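Local coordinates for putative uncharacterized protein (Ustilago maydis, PDB 4GNX) that probably serves as the middle-sized, OB-fold subunit of the heterotrimeric replication protein A, which binds single-stranded DNA, at residues I30-E35 with H129-V134; A56-V59 with G64-E67; N88-V93 with N118-H123; T96-Q101 with S105-H110. All coordinates share one frame; numbering follows the deposited sequence.

How the interactions relate
Along the chain, interaction 1 encloses the others: interaction 2 lies in series before interaction 3, and interaction 4 is nested within the loop that interaction 3 closes. Interactions 2 and 4 are hairpins of the same OB-fold sheet, with centres about 11 Å apart. They touch where strands 65-71 and 103-108 run side by side, E67 O lying 2.9 Å from I106 N. Interactions 3 and 4 share strand 90-100 but sit on opposite sides of the chain's centre, about 19 Å apart between centres. Helix 117-135 links interactions 1 and 3, with centres about 21 Å apart. The DNA-facing hairpin and the subunit-facing helix thus belong to one compact unit.

Interaction 1: residues I30-E35 with H129-V134; sequences ILDGAE and HAHLQV. Unlike the reference sequence in segment 129-134: V134 (reference Ala).
The carboxylate of D32 comes up to the edge of the H131 imidazole, close to the ring plane, with the two flat groups turned 66° against each other; the approach is modelled too closely and remains doubtful. Within the helix, the H129 ring has Q133 CG over one face, 3.8 Å above its plane and offset toward its rim. Next to the polar pair, V134, which differs from the reference sequence, leans its CG1 branch toward the turn: it lies 4.0 Å from A34 CB and equally far from D32 O. D32 reaches the helix from a type I' turn spanning L31 to A34, which is closed by L31 N to A34 O at 2.8 Å and A34 N to L31 O at 3.0 Å. R10 secures the base of this turn by donating to the carbonyls of L31 and E35. Q16, on helix 14-19, touches both D32 and H131 and so fills in beside them. The contact is a small surface one, in which the tip of the two-stranded hairpin 30-35 rests against the C-terminal end of helix 117-135, while L132 of that helix faces both neighbouring subunits.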
loop_
_atom_site.group_PDB
_atom_site.type_symbol
_atom_site.label_atom_id
_atom_site.label_comp_id
_atom_site.label_asym_id
_atom_site.label_seq_id
_atom_site.Cartn_x
_atom_site.Cartn_y
_atom_site.Cartn_z
ATOM N N ILE B 30 13.232 17.892 -14.373
ATOM C CA ILE B 30 12.404 18.154 -13.217
ATOM C C ILE B 30 10.973 17.744 -13.486
ATOM O O ILE B 30 10.375 18.214 -14.435
ATOM C CB ILE B 30 12.491 19.628 -12.793
ATOM C CG1 ILE B 30 13.890 19.901 -12.257
ATOM C CG2 ILE B 30 11.460 19.948 -11.719
ATOM C CD1 ILE B 30 14.267 21.368 -12.183
ATOM N N LEU B 31 10.443 16.852 -12.659
ATOM C CA LEU B 31 9.042 16.497 -12.737
ATOM C C LEU B 31 8.389 16.735 -11.390
ATOM O O LEU B 31 8.903 16.298 -10.357
ATOM C CB LEU B 31 8.867 15.049 -13.177
ATOM C CG LEU B 31 7.429 14.666 -13.532
ATOM C CD1 LEU B 31 7.146 15.036 -14.975
ATOM C CD2 LEU B 31 7.170 13.184 -13.331
ATOM N N ASP B 32 7.257 17.440 -11.423
ATOM C CA ASP B 32 6.515 17.836 -10.233
ATOM C C ASP B 32 7.433 18.483 -9.184
ATOM O O ASP B 32 7.352 18.178 -7.995
ATOM C CB ASP B 32 5.728 16.656 -9.632
ATOM C CG ASP B 32 4.788 15.971 -10.642
ATOM O OD1 ASP B 32 4.357 16.601 -11.637
ATOM O OD2 ASP B 32 4.467 14.774 -10.435
ATOM N N GLY B 33 8.304 19.383 -9.624
ATOM C CA GLY B 33 9.211 20.071 -8.704
ATOM C C GLY B 33 10.167 19.132 -7.975
ATOM O O GLY B 33 10.534 19.369 -6.818
ATOM N N ALA B 34 10.563 18.055 -8.650
ATOM C CA ALA B 34 11.527 17.123 -8.093
ATOM C C ALA B 34 12.426 16.593 -9.183
ATOM O O ALA B 34 11.987 16.392 -10.318
ATOM C CB ALA B 34 10.822 15.992 -7.374
ATOM N N GLU B 35 13.689 16.387 -8.829
ATOM C CA GLU B 35 14.671 15.825 -9.722
ATOM C C GLU B 35 14.156 14.500 -10.278
ATOM O O GLU B 35 13.602 13.684 -9.538
ATOM C CB GLU B 35 15.966 15.606 -8.951
ATOM C CG GLU B 35 17.247 15.738 -9.771
ATOM C CD GLU B 35 17.951 14.409 -10.053
ATOM O OE1 GLU B 35 17.282 13.339 -10.067
ATOM O OE2 GLU B 35 19.192 14.442 -10.269
ATOM N N HIS B 129 -0.061 7.453 -7.400
ATOM C CA HIS B 129 0.301 7.566 -5.995
ATOM C C HIS B 129 1.555 8.367 -5.790
ATOM O O HIS B 129 1.596 9.259 -4.943
ATOM C CB HIS B 129 0.411 6.187 -5.343
ATOM C CG HIS B 129 0.654 6.248 -3.869
ATOM N ND1 HIS B 129 -0.294 6.630 -3.000
ATOM C CD2 HIS B 129 1.797 6.025 -3.131
ATOM C CE1 HIS B 129 0.206 6.637 -1.756
ATOM N NE2 HIS B 129 1.488 6.277 -1.834
ATOM N N ALA B 130 2.584 8.079 -6.576
ATOM C CA ALA B 130 3.825 8.839 -6.456
ATOM C C ALA B 130 3.567 10.324 -6.690
ATOM O O ALA B 130 3.850 11.124 -5.810
ATOM C CB ALA B 130 4.895 8.298 -7.382
ATOM N N HIS B 131 2.961 10.670 -7.836
ATOM C CA HIS B 131 2.606 12.051 -8.199
ATOM C C HIS B 131 1.847 12.749 -7.127
ATOM O O HIS B 131 2.096 13.915 -6.846
ATOM C CB HIS B 131 1.797 12.066 -9.486
ATOM C CG HIS B 131 1.203 13.404 -9.820
ATOM N ND1 HIS B 131 -0.104 13.688 -9.601
ATOM C CD2 HIS B 131 1.779 14.559 -10.355
ATOM C CE1 HIS B 131 -0.351 14.965 -9.979
ATOM N NE2 HIS B 131 0.804 15.497 -10.442
ATOM N N LEU B 132 0.913 12.034 -6.510
ATOM C CA LEU B 132 0.154 12.598 -5.421
ATOM C C LEU B 132 0.995 12.914 -4.210
ATOM O O LEU B 132 0.726 13.865 -3.508
ATOM C CB LEU B 132 -0.968 11.672 -5.021
ATOM C CG LEU B 132 -2.208 11.800 -5.890
ATOM C CD1 LEU B 132 -3.164 10.654 -5.588
ATOM C CD2 LEU B 132 -2.864 13.163 -5.674
ATOM N N GLN B 133 2.025 12.124 -3.964
ATOM C CA GLN B 133 2.812 12.302 -2.759
ATOM C C GLN B 133 3.855 13.406 -2.862
ATOM O O GLN B 133 4.216 14.013 -1.846
ATOM C CB GLN B 133 3.425 10.985 -2.339
ATOM C CG GLN B 133 2.370 10.014 -1.857
ATOM C CD GLN B 133 2.779 9.360 -0.563
ATOM O OE1 GLN B 133 3.833 8.719 -0.481
ATOM N NE2 GLN B 133 1.958 9.526 0.468
ATOM N N VAL B 134 4.325 13.678 -4.076
ATOM C CA VAL B 134 5.250 14.786 -4.319
ATOM C C VAL B 134 4.491 16.097 -4.404
ATOM O O VAL B 134 5.073 17.161 -4.271
ATOM C CB VAL B 134 6.008 14.665 -5.655
ATOM C CG1 VAL B 134 7.452 15.084 -5.460
ATOM C CG2 VAL B 134 5.957 13.257 -6.207
#

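Interaction 2: residues A56-V59 with G64-E67; sequences AYSV and GQIE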
loop_
_atom_site.group_PDB
_atom_site.type_symbol
_atom_site.label_atom_id
_atom_site.label_comp_id
_atom_site.label_asym_id
_atom_site.label_seq_id
_atom_site.Cartn_x
_atom_site.Cartn_y
_atom_site.Cartn_z
ATOM N N ALA B 56 17.555 -0.512 -29.918
ATOM C CA ALA B 56 16.535 0.525 -29.758
ATOM C C ALA B 56 15.126 -0.047 -29.894
ATOM O O ALA B 56 14.820 -0.708 -30.883
ATOM C CB ALA B 56 16.760 1.664 -30.740
ATOM N N TYR B 57 14.292 0.207 -28.883
ATOM C CA TYR B 57 12.885 -0.206 -28.852
ATOM C C TYR B 57 12.016 1.021 -28.948
ATOM O O TYR B 57 12.315 2.048 -28.323
ATOM C CB TYR B 57 12.539 -0.907 -27.542
ATOM C CG TYR B 57 13.421 -2.081 -27.244
ATOM C CD1 TYR B 57 14.572 -1.922 -26.469
ATOM C CD2 TYR B 57 13.124 -3.353 -27.746
ATOM C CE1 TYR B 57 15.409 -2.996 -26.192
ATOM C CE2 TYR B 57 13.949 -4.446 -27.476
ATOM C CZ TYR B 57 15.093 -4.265 -26.694
ATOM O OH TYR B 57 15.936 -5.317 -26.394
ATOM N N SER B 58 10.943 0.928 -29.726
ATOM C CA SER B 58 9.941 1.971 -29.710
ATOM C C SER B 58 8.899 1.485 -28.765
ATOM O O SER B 58 8.442 0.358 -28.846
ATOM C CB SER B 58 9.327 2.196 -31.067
ATOM O OG SER B 58 8.290 3.143 -30.941
ATOM N N VAL B 59 8.519 2.334 -27.843
ATOM C CA VAL B 59 7.759 1.872 -26.724
ATOM C C VAL B 59 6.612 2.841 -26.417
ATOM O O VAL B 59 6.743 4.068 -26.513
ATOM C CB VAL B 59 8.724 1.646 -25.549
ATOM C CG1 VAL B 59 8.291 2.377 -24.278
ATOM C CG2 VAL B 59 8.982 0.158 -25.358
ATOM N N GLY B 64 1.690 7.993 -24.387
ATOM C CA GLY B 64 2.636 8.616 -25.323
ATOM C C GLY B 64 3.615 7.542 -25.762
ATOM O O GLY B 64 3.508 6.401 -25.309
ATOM N N GLN B 65 4.565 7.899 -26.625
ATOM C CA GLN B 65 5.548 6.970 -27.166
ATOM C C GLN B 65 6.972 7.482 -26.919
ATOM O O GLN B 65 7.222 8.672 -26.984
ATOM C CB GLN B 65 5.266 6.779 -28.655
ATOM C CG GLN B 65 6.272 5.947 -29.443
ATOM C CD GLN B 65 7.527 6.728 -29.801
ATOM O OE1 GLN B 65 8.592 6.143 -30.001
ATOM N NE2 GLN B 65 7.412 8.059 -29.871
ATOM N N ILE B 66 7.908 6.593 -26.629
ATOM C CA ILE B 66 9.283 7.020 -26.443
ATOM C C ILE B 66 10.240 5.915 -26.846
ATOM O O ILE B 66 9.836 4.752 -26.901
ATOM C CB ILE B 66 9.563 7.507 -25.007
ATOM C CG1 ILE B 66 10.879 8.270 -24.972
ATOM C CG2 ILE B 66 9.557 6.336 -24.029
ATOM C CD1 ILE B 66 11.058 9.092 -23.723
ATOM N N GLU B 67 11.478 6.303 -27.175
ATOM C CA GLU B 67 12.544 5.363 -27.470
ATOM C C GLU B 67 13.252 4.995 -26.202
ATOM O O GLU B 67 13.574 5.858 -25.394
ATOM C CB GLU B 67 13.578 5.953 -28.411
ATOM C CG GLU B 67 13.496 5.425 -29.821
ATOM C CD GLU B 67 12.631 6.305 -30.703
ATOM O OE1 GLU B 67 13.142 7.353 -31.190
ATOM O OE2 GLU B 67 11.444 5.945 -30.916
#
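V59 and I66 form a hydrogen-bonded antiparallel pair in which each residue gives its N-H and receives on its carbonyl. I66 N donates to V59 O at 2.8 Å in a nearly straight bond (163°), whereas V59 N reaches I66 O at 2.9 Å with a more bent N-H (140°). V59 O is also approached by the CA-H of Q65, with its CA 3.2 Å away. One step along, S58 faces E67 as a non-hydrogen-bonded pair, and Y57 O accepts a CA-H contact from E67 CA at 3.4 Å. Other backbone groups continue the sheet: Y57 pairs with V68, S58 with R46 and N47, and E67 with I106. The hydroxyl of Y57 is satisfied by Q70. On the inner face, V59 CG1 lies 4.2 Å from I66 CG2; with chi1 at -165°, this branch of I66 sits between the backbone N and the carbonyl carbon. I14 covers both side chains. On the opposite face the polar chains of S58, Q65 and E67 gather, S58 OG lying 4.2 Å from E67 OE2. The chemistry is therefore two-sided: this hairpin of the OB-fold barrel turns hydrocarbon to the interior and polar groups outward, with the main-chain bonds running between.

Interaction 3: residues N88-V93 with N118-H123; sequences NVYVRV and NEVMFH
Y90 and V120 pack tightly. CG2 of V120 sits over one face of the tyrosine ring, 4.0 Å from its centroid and 18° off the normal, a CH-pi contact, while V120 CG1 rests 3.7 Å from Y90 CE2. The two methyls lie along the CD2-CE2 side of the ring, and Y90 OH bonds E62 of a neighbouring subunit. R92 and E119 add a close salt bridge through NH1 and OE2, the oxygen meeting the guanidinium at its edge with the planes 39° apart; the modelled separation is implausibly short and its exact value doubtful. R112 shares the same carboxylate oxygen, and R92 NE hydrogen-bonds T40 OG1, a second anchor for the guanidinium. The loose part is H123, whose ND1 lies 3.7 Å from R92 NH2 and whose NE2 hydrogen-bonds V12 O. All five touching residues are buried, leaving no solvent side. The axes of strand 90-93 and helix 118-123 come within 9.7 Å, at 46°, and elsewhere on its surface the helix meets two other subunits, F122 against F429 of one and M121 against V99 of another. Such an OB barrel followed by a C-terminal helix is typical of the replication protein A trimerization core.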
loop_
_atom_site.group_PDB
_atom_site.type_symbol
_atom_site.label_atom_id
_atom_site.label_comp_id
_atom_site.label_asym_id
_atom_site.label_seq_id
_atom_site.Cartn_x
_atom_site.Cartn_y
_atom_site.Cartn_z
ATOM N N ASN B 88 4.766 -5.973 -29.587
ATOM C CA ASN B 88 3.427 -6.198 -29.087
ATOM C C ASN B 88 3.402 -6.970 -27.746
ATOM O O ASN B 88 2.506 -7.779 -27.480
ATOM C CB ASN B 88 2.582 -6.864 -30.173
ATOM C CG ASN B 88 1.100 -6.791 -29.888
ATOM O OD1 ASN B 88 0.578 -5.769 -29.395
ATOM N ND2 ASN B 88 0.400 -7.883 -30.201
ATOM N N VAL B 89 4.381 -6.657 -26.896
ATOM C CA VAL B 89 4.618 -7.353 -25.619
ATOM C C VAL B 89 4.808 -6.321 -24.495
ATOM O O VAL B 89 5.544 -5.345 -24.656
ATOM C CB VAL B 89 5.881 -8.273 -25.729
ATOM C CG1 VAL B 89 6.525 -8.504 -24.377
ATOM C CG2 VAL B 89 5.559 -9.601 -26.406
ATOM N N TYR B 90 4.153 -6.522 -23.358
ATOM C CA TYR B 90 4.401 -5.632 -22.232
ATOM C C TYR B 90 5.759 -5.863 -21.576
ATOM O O TYR B 90 6.244 -6.996 -21.486
ATOM C CB TYR B 90 3.284 -5.698 -21.215
ATOM C CG TYR B 90 2.150 -4.742 -21.524
ATOM C CD1 TYR B 90 1.003 -5.187 -22.155
ATOM C CD2 TYR B 90 2.226 -3.383 -21.170
ATOM C CE1 TYR B 90 -0.034 -4.321 -22.423
ATOM C CE2 TYR B 90 1.185 -2.508 -21.434
ATOM C CZ TYR B 90 0.067 -2.978 -22.074
ATOM O OH TYR B 90 -0.978 -2.136 -22.376
ATOM N N VAL B 91 6.384 -4.774 -21.145
ATOM C CA VAL B 91 7.676 -4.848 -20.481
ATOM C C VAL B 91 7.801 -3.824 -19.363
ATOM O O VAL B 91 7.199 -2.727 -19.423
ATOM C CB VAL B 91 8.824 -4.574 -21.442
ATOM C CG1 VAL B 91 8.825 -5.570 -22.587
ATOM C CG2 VAL B 91 8.723 -3.150 -21.950
ATOM N N ARG B 92 8.595 -4.195 -18.354
ATOM C CA ARG B 92 8.969 -3.302 -17.258
ATOM C C ARG B 92 10.287 -2.656 -17.693
ATOM O O ARG B 92 11.236 -3.346 -18.076
ATOM C CB ARG B 92 9.084 -4.114 -15.938
ATOM C CG ARG B 92 9.247 -3.401 -14.578
ATOM C CD ARG B 92 8.972 -1.920 -14.611
ATOM N NE ARG B 92 8.236 -1.283 -13.493
ATOM C CZ ARG B 92 7.116 -1.727 -12.931
ATOM N NH1 ARG B 92 6.627 -2.894 -13.296
ATOM N NH2 ARG B 92 6.496 -1.006 -11.994
ATOM N N VAL B 93 10.333 -1.334 -17.673
ATOM C CA VAL B 93 11.540 -0.628 -18.082
ATOM C C VAL B 93 12.159 0.075 -16.891
ATOM O O VAL B 93 11.472 0.779 -16.165
ATOM C CB VAL B 93 11.235 0.411 -19.184
ATOM C CG1 VAL B 93 12.468 1.260 -19.505
ATOM C CG2 VAL B 93 10.719 -0.293 -20.438
ATOM N N ASN B 118 -1.813 -7.710 -14.309
ATOM C CA ASN B 118 -2.029 -6.921 -13.117
ATOM C C ASN B 118 -0.879 -5.979 -12.819
ATOM O O ASN B 118 -1.095 -4.928 -12.221
ATOM C CB ASN B 118 -2.259 -7.808 -11.909
ATOM C CG ASN B 118 -3.552 -8.575 -11.985
ATOM O OD1 ASN B 118 -4.628 -7.985 -12.033
ATOM N ND2 ASN B 118 -3.459 -9.898 -11.966
ATOM N N GLU B 119 0.343 -6.333 -13.206
ATOM C CA GLU B 119 1.444 -5.419 -12.996
ATOM C C GLU B 119 1.266 -4.116 -13.773
ATOM O O GLU B 119 1.546 -3.022 -13.244
ATOM C CB GLU B 119 2.764 -6.055 -13.370
ATOM C CG GLU B 119 3.952 -5.163 -13.013
ATOM C CD GLU B 119 5.309 -5.808 -13.270
ATOM O OE1 GLU B 119 5.401 -6.853 -13.969
ATOM O OE2 GLU B 119 6.303 -5.256 -12.764
ATOM N N VAL B 120 0.812 -4.230 -15.023
ATOM C CA VAL B 120 0.499 -3.066 -15.848
ATOM C C VAL B 120 -0.483 -2.148 -15.107
ATOM O O VAL B 120 -0.321 -0.915 -15.057
ATOM C CB VAL B 120 -0.144 -3.474 -17.162
ATOM C CG1 VAL B 120 -0.284 -2.260 -18.057
ATOM C CG2 VAL B 120 0.667 -4.564 -17.862
ATOM N N MET B 121 -1.491 -2.758 -14.494
ATOM C CA MET B 121 -2.463 -1.996 -13.744
ATOM C C MET B 121 -1.832 -1.391 -12.512
ATOM O O MET B 121 -2.000 -0.212 -12.246
ATOM C CB MET B 121 -3.668 -2.864 -13.403
ATOM C CG MET B 121 -4.343 -3.418 -14.649
ATOM S SD MET B 121 -5.106 -2.093 -15.612
ATOM C CE MET B 121 -3.961 -1.756 -16.948
ATOM N N PHE B 122 -1.091 -2.197 -11.765
ATOM C CA PHE B 122 -0.396 -1.735 -10.557
ATOM C C PHE B 122 0.473 -0.547 -10.867
ATOM O O PHE B 122 0.527 0.418 -10.116
ATOM C CB PHE B 122 0.483 -2.855 -10.020
ATOM C CG PHE B 122 1.477 -2.411 -8.997
ATOM C CD1 PHE B 122 1.142 -2.399 -7.636
ATOM C CD2 PHE B 122 2.753 -2.039 -9.376
ATOM C CE1 PHE B 122 2.062 -2.003 -6.682
ATOM C CE2 PHE B 122 3.670 -1.648 -8.418
ATOM C CZ PHE B 122 3.322 -1.628 -7.076
ATOM N N HIS B 123 1.148 -0.613 -12.002
ATOM C CA HIS B 123 2.009 0.491 -12.377
ATOM C C HIS B 123 1.353 1.858 -12.595
ATOM O O HIS B 123 1.952 2.890 -12.247
ATOM C CB HIS B 123 2.863 0.157 -13.574
ATOM C CG HIS B 123 3.665 1.314 -14.001
ATOM N ND1 HIS B 123 4.564 1.891 -13.170
ATOM C CD2 HIS B 123 3.621 2.089 -15.143
ATOM C CE1 HIS B 123 5.119 2.959 -13.783
ATOM N NE2 HIS B 123 4.547 3.080 -14.990
#

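Interaction 4: residues T96-Q101 with S105-H110; sequences TLKSFQ and SISSGH. With nucleotides of chain G.
T96 and S107 pair across a beta hairpin of the OB fold, strands 90-100 and 103-108, whose DNA-facing side carries T96, K98, S105 and S107. Paired backbone bonds join T96 to S107 and K98 to S105. The side-chain conformations bring several groups to the two thymines. In T96, OG1 sits beside the backbone N and accepts from N3 of DT21 of chain G at 2.6 Å. S107 OG, by contrast, is anti to its backbone N (chi1 155°), and donates to O2 of the same base at 2.7 Å. The pyrimidine edge is therefore held from both strands. K98 lays its CG 3.8 Å from S107 CB, bending at chi2 so that NZ extends toward that base. F100 adopts the less common rotamer that tucks CG between backbone N and carbonyl carbon (chi1 58°), and its ring face turns to DT25 of chain G, whose C2 lies 3.7 Å above the ring plane. S105, with OG in the same kind of position (chi1 49°), meets the edge of that ring. On the reverse face L97 and I106 cross at about a right angle, the CD1 methyls 4.0 Å apart, against I17 and L39. Past the corner at G109, H110 stacks on H393 of a neighbouring subunit, and H110 NE2 lies 3.0 Å from phosphate oxygen OP1 of DT21 of chain G.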
loop_
_atom_site.group_PDB
_atom_site.type_symbol
_atom_site.label_atom_id
_atom_site.label_comp_id
_atom_site.label_asym_id
_atom_site.label_seq_id
_atom_site.Cartn_x
_atom_site.Cartn_y
_atom_site.Cartn_z
ATOM N N THR B 96 17.429 5.689 -17.231
ATOM C CA THR B 96 17.648 7.099 -16.928
ATOM C C THR B 96 17.121 7.929 -18.098
ATOM O O THR B 96 17.292 7.548 -19.266
ATOM C CB THR B 96 19.144 7.429 -16.709
ATOM O OG1 THR B 96 19.779 6.374 -15.987
ATOM C CG2 THR B 96 19.306 8.696 -15.899
ATOM N N LEU B 97 16.468 9.047 -17.780
ATOM C CA LEU B 97 15.993 9.979 -18.798
ATOM C C LEU B 97 17.128 10.800 -19.422
ATOM O O LEU B 97 17.935 11.399 -18.717
ATOM C CB LEU B 97 14.913 10.907 -18.229
ATOM C CG LEU B 97 14.298 11.936 -19.207
ATOM C CD1 LEU B 97 13.879 11.319 -20.539
ATOM C CD2 LEU B 97 13.127 12.686 -18.591
ATOM N N LYS B 98 17.188 10.828 -20.750
ATOM C CA LYS B 98 18.285 11.516 -21.429
ATOM C C LYS B 98 17.816 12.355 -22.602
ATOM O O LYS B 98 16.790 12.080 -23.237
ATOM C CB LYS B 98 19.387 10.535 -21.872
ATOM C CG LYS B 98 19.851 9.607 -20.760
ATOM C CD LYS B 98 21.355 9.418 -20.701
ATOM C CE LYS B 98 21.767 8.951 -19.304
ATOM N NZ LYS B 98 23.025 8.140 -19.296
ATOM N N SER B 99 18.580 13.399 -22.862
ATOM C CA SER B 99 18.324 14.254 -23.997
ATOM C C SER B 99 19.530 14.361 -24.919
ATOM O O SER B 99 20.675 14.516 -24.488
ATOM C CB SER B 99 17.880 15.644 -23.560
ATOM O OG SER B 99 17.453 16.383 -24.687
ATOM N N PHE B 100 19.230 14.248 -26.201
ATOM C CA PHE B 100 20.178 14.458 -27.268
ATOM C C PHE B 100 19.413 15.300 -28.257
ATOM O O PHE B 100 18.280 14.964 -28.619
ATOM C CB PHE B 100 20.639 13.129 -27.904
ATOM C CG PHE B 100 19.514 12.266 -28.480
ATOM C CD1 PHE B 100 19.345 12.138 -29.868
ATOM C CD2 PHE B 100 18.637 11.552 -27.642
ATOM C CE1 PHE B 100 18.326 11.339 -30.399
ATOM C CE2 PHE B 100 17.618 10.759 -28.175
ATOM C CZ PHE B 100 17.467 10.647 -29.553
ATOM N N GLN B 101 19.997 16.429 -28.643
ATOM C CA GLN B 101 19.505 17.157 -29.792
ATOM C C GLN B 101 17.985 17.338 -29.742
ATOM O O GLN B 101 17.290 16.958 -30.684
ATOM C CB GLN B 101 19.861 16.355 -31.041
ATOM C CG GLN B 101 21.062 15.429 -30.870
ATOM C CD GLN B 101 21.352 14.598 -32.108
ATOM O OE1 GLN B 101 22.463 14.631 -32.648
ATOM N NE2 GLN B 101 20.351 13.844 -32.567
ATOM N N SER B 105 14.824 10.312 -24.665
ATOM C CA SER B 105 14.717 8.871 -24.687
ATOM C C SER B 105 15.234 8.309 -23.394
ATOM O O SER B 105 15.995 8.958 -22.684
ATOM C CB SER B 105 15.500 8.289 -25.861
ATOM O OG SER B 105 16.790 8.850 -25.869
ATOM N N ILE B 106 14.818 7.093 -23.101
ATOM C CA ILE B 106 15.293 6.410 -21.941
ATOM C C ILE B 106 16.561 5.658 -22.267
ATOM O O ILE B 106 16.613 4.897 -23.225
ATOM C CB ILE B 106 14.246 5.404 -21.454
ATOM C CG1 ILE B 106 12.930 6.124 -21.101
ATOM C CG2 ILE B 106 14.786 4.620 -20.270
ATOM C CD1 ILE B 106 13.111 7.439 -20.355
ATOM N N SER B 107 17.594 5.879 -21.471
ATOM C CA SER B 107 18.765 5.015 -21.516
ATOM C C SER B 107 18.579 3.939 -20.460
ATOM O O SER B 107 18.459 4.242 -19.274
ATOM C CB SER B 107 20.030 5.805 -21.248
ATOM O OG SER B 107 21.001 4.934 -20.730
ATOM N N SER B 108 18.536 2.684 -20.899
ATOM C CA SER B 108 18.118 1.577 -20.035
ATOM C C SER B 108 19.177 0.513 -19.859
ATOM O O SER B 108 19.978 0.275 -20.750
ATOM C CB SER B 108 16.866 0.907 -20.598
ATOM O OG SER B 108 16.576 -0.315 -19.925
ATOM N N GLY B 109 19.161 -0.141 -18.705
ATOM C CA GLY B 109 19.992 -1.311 -18.489
ATOM C C GLY B 109 19.104 -2.525 -18.417
ATOM O O GLY B 109 19.408 -3.574 -18.977
ATOM N N HIS B 110 17.984 -2.382 -17.730
ATOM C CA HIS B 110 17.149 -3.532 -17.492
ATOM C C HIS B 110 15.801 -3.397 -18.137
ATOM O O HIS B 110 15.162 -2.325 -18.107
ATOM C CB HIS B 110 17.040 -3.789 -15.999
ATOM C CG HIS B 110 18.360 -3.686 -15.259
ATOM N ND1 HIS B 110 19.175 -4.750 -15.067
ATOM C CD2 HIS B 110 18.992 -2.592 -14.657
ATOM C CE1 HIS B 110 20.268 -4.358 -14.376
ATOM N NE2 HIS B 110 20.153 -3.039 -14.126
ATOM P P DT G 21 23.698 -1.588 -15.117
ATOM O OP1 DT G 21 23.069 -2.903 -14.830
ATOM O OP2 DT G 21 25.180 -1.472 -15.131
ATOM O "O5'" DT G 21 23.155 -1.113 -16.537
ATOM C "C5'" DT G 21 23.809 -1.511 -17.760
ATOM C "C4'" DT G 21 24.121 -0.303 -18.614
ATOM O "O4'" DT G 21 22.989 0.599 -18.640
ATOM C "C3'" DT G 21 25.334 0.517 -18.166
ATOM O "O3'" DT G 21 26.284 0.678 -19.238
ATOM C "C2'" DT G 21 24.739 1.809 -17.621
ATOM C "C1'" DT G 21 23.364 1.916 -18.270
ATOM N N1 DT G 21 22.291 2.459 -17.400
ATOM C C2 DT G 21 21.868 3.758 -17.595
ATOM O O2 DT G 21 22.346 4.496 -18.442
ATOM N N3 DT G 21 20.864 4.165 -16.750
ATOM C C4 DT G 21 20.250 3.420 -15.757
ATOM O O4 DT G 21 19.361 3.921 -15.075
ATOM C C5 DT G 21 20.738 2.065 -15.615
ATOM C C7 DT G 21 20.136 1.183 -14.567
ATOM C C6 DT G 21 21.718 1.659 -16.434
ATOM P P DT G 25 25.045 6.039 -33.842
ATOM O OP1 DT G 25 25.339 4.714 -33.239
ATOM O OP2 DT G 25 25.246 6.241 -35.301
ATOM O "O5'" DT G 25 23.520 6.360 -33.505
ATOM C "C5'" DT G 25 22.732 7.270 -34.299
ATOM C "C4'" DT G 25 21.583 7.779 -33.463
ATOM O "O4'" DT G 25 22.075 8.094 -32.145
ATOM C "C3'" DT G 25 20.928 9.065 -33.962
ATOM O "O3'" DT G 25 19.784 8.769 -34.773
ATOM C "C2'" DT G 25 20.501 9.774 -32.683
ATOM C "C1'" DT G 25 21.174 9.002 -31.543
ATOM N N1 DT G 25 21.928 9.823 -30.565
ATOM C C2 DT G 25 21.940 9.414 -29.247
ATOM O O2 DT G 25 21.374 8.406 -28.855
ATOM N N3 DT G 25 22.645 10.237 -28.400
ATOM C C4 DT G 25 23.321 11.398 -28.731
ATOM O O4 DT G 25 23.905 12.036 -27.859
ATOM C C5 DT G 25 23.263 11.769 -30.126
ATOM C C7 DT G 25 23.968 13.008 -30.576
ATOM C C6 DT G 25 22.580 10.972 -30.962
#